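Local coordinates for colicin-m immunity protein (Escherichia coli, PDB 4AEQ) that protects cells carrying the colicin M plasmid against colicin M, and forms a domain-swapped dimer, at the interface of chains A and B. Residues are numbered along the deposited sequence; one frame, centred on the assembly and turned at random. Chains: chain A/B, Colicin-m immunity protein.

The interface of chains A and B. Residues chain A 27-28, 31, 35; chain B 35, 93-95.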
# COMPACT_ATOMS: atom_id res chain seq x y z
N ASP A 27 -1.41 -4.27 -9.02
CA ASP A 27 -0.96 -3.72 -7.75
C ASP A 27 -0.25 -4.76 -6.88
O ASP A 27 0.83 -4.50 -6.33
CB ASP A 27 -2.16 -3.13 -7.00
CG ASP A 27 -1.77 -2.47 -5.71
OD1 ASP A 27 -1.41 -1.28 -5.74
OD2 ASP A 27 -1.82 -3.14 -4.66
N TYR A 28 -0.86 -5.93 -6.77
CA TYR A 28 -0.31 -7.01 -5.95
C TYR A 28 1.06 -7.44 -6.45
O TYR A 28 2.02 -7.52 -5.68
CB TYR A 28 -1.26 -8.21 -5.93
CG TYR A 28 -0.69 -9.43 -5.25
CD1 TYR A 28 -0.71 -9.55 -3.86
CD2 TYR A 28 -0.13 -10.46 -5.99
CE1 TYR A 28 -0.19 -10.67 -3.24
CE2 TYR A 28 0.40 -11.58 -5.37
CZ TYR A 28 0.36 -11.68 -4.00
OH TYR A 28 0.89 -12.80 -3.39
N ARG A 31 3.72 -4.75 -5.95
CA ARG A 31 4.10 -4.67 -4.55
C ARG A 31 5.03 -5.80 -4.12
O ARG A 31 6.05 -5.57 -3.49
CB ARG A 31 2.86 -4.64 -3.66
CG ARG A 31 2.08 -3.35 -3.76
CD ARG A 31 1.00 -3.29 -2.70
NE ARG A 31 0.28 -2.02 -2.71
CZ ARG A 31 -0.67 -1.69 -1.86
NH1 ARG A 31 -1.03 -2.54 -0.91
NH2 ARG A 31 -1.26 -0.51 -1.94
N TRP A 35 8.73 -4.62 -2.74
CA TRP A 35 9.09 -4.84 -1.34
C TRP A 35 10.13 -5.96 -1.18
O TRP A 35 11.09 -5.81 -0.42
CB TRP A 35 7.86 -5.07 -0.47
CG TRP A 35 6.99 -3.85 -0.40
CD1 TRP A 35 5.79 -3.65 -1.02
CD2 TRP A 35 7.28 -2.64 0.31
NE1 TRP A 35 5.31 -2.40 -0.72
CE2 TRP A 35 6.20 -1.76 0.09
CE3 TRP A 35 8.34 -2.22 1.12
CZ2 TRP A 35 6.16 -0.49 0.65
CZ3 TRP A 35 8.29 -0.96 1.67
CH2 TRP A 35 7.20 -0.10 1.44
N TRP B 35 5.27 -8.30 2.89
CA TRP B 35 5.54 -8.66 1.51
C TRP B 35 6.73 -9.60 1.38
O TRP B 35 6.67 -10.59 0.62
CB TRP B 35 5.68 -7.42 0.63
CG TRP B 35 4.39 -6.66 0.53
CD1 TRP B 35 4.09 -5.47 1.13
CD2 TRP B 35 3.22 -7.05 -0.19
NE1 TRP B 35 2.81 -5.09 0.82
CE2 TRP B 35 2.25 -6.04 0.01
CE3 TRP B 35 2.89 -8.15 -0.99
CZ2 TRP B 35 0.98 -6.10 -0.57
CZ3 TRP B 35 1.64 -8.21 -1.56
CH2 TRP B 35 0.70 -7.19 -1.35
N VAL B 93 -5.11 -0.11 -3.27
CA VAL B 93 -5.64 -1.35 -2.73
C VAL B 93 -4.98 -1.59 -1.39
O VAL B 93 -3.79 -1.33 -1.24
CB VAL B 93 -5.28 -2.55 -3.62
CG1 VAL B 93 -5.89 -3.84 -3.07
CG2 VAL B 93 -5.71 -2.30 -5.06
N GLU B 94 -5.75 -2.07 -0.41
CA GLU B 94 -5.13 -2.54 0.84
C GLU B 94 -5.49 -3.99 1.01
O GLU B 94 -6.61 -4.39 0.73
CB GLU B 94 -5.56 -1.73 2.07
CG GLU B 94 -7.01 -1.88 2.38
CD GLU B 94 -7.86 -1.33 1.27
OE1 GLU B 94 -7.37 -0.49 0.47
OE2 GLU B 94 -9.03 -1.73 1.19
N TYR B 95 -4.54 -4.79 1.46
CA TYR B 95 -4.72 -6.24 1.48
C TYR B 95 -4.97 -6.79 2.87
O TYR B 95 -4.39 -6.33 3.85
CB TYR B 95 -3.52 -6.93 0.82
CG TYR B 95 -3.36 -6.55 -0.64
CD1 TYR B 95 -2.62 -5.44 -1.00
CD2 TYR B 95 -3.94 -7.31 -1.64
CE1 TYR B 95 -2.47 -5.08 -2.33
CE2 TYR B 95 -3.80 -6.96 -2.97
CZ TYR B 95 -3.06 -5.84 -3.31
OH TYR B 95 -2.92 -5.48 -4.63
O HOH W 1 -2.44 0.35 -4.09
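A:Arg31, one turn along helix 17-42 from A:Trp35, crosses B:Trp35 to reach B:Val93 on strand 92-96; its side chain is poorly ordered. CB of A:Arg31 lies over one face of the indole, 3.9 Å from the centroid of the six-membered ring, and CD packs against CZ2. The side chain runs out straight to NE, which forms a salt bridge within chain A to OD2 of A:Asp27, above the guanidinium face. CZ stands at the edge of the B:Tyr95 ring, the two planes steeply inclined, and NH1 lies near CE1 and CD1, its N-H not directed at B:Val93 O. NH2 of A:Arg31 donates to that backbone O of B:Val93 (2.7 Å) in a bent bond, the acceptor 36° out of the guanidinium plane.

A:Asp27 OD2 also accepts a hydrogen bond from the phenol OH of B:Tyr95 (2.6 Å) on its anti lone pair, carboxylate and ring nearly coplanar. OD1 connects through a water to B:Val93 N. With CG anti to the backbone N (chi1 -176°), the carboxylate is directed at the strand. B:Trp35 CH2 and B:Val93 CG1 flank opposite faces of B:Tyr95, which should fix its ring.

The CZ3-CH2 edge of B:Trp35 points at the face of A:Tyr28, on its CD1-CE1 side, planes 61° apart. Near the axis, the five-membered rings of A:Trp35 and B:Trp35 stack.

This patch and its twin dock each long helix against the partner's sheet, supporting the domain-swapped dimer of this C-terminal portion of the immunity protein.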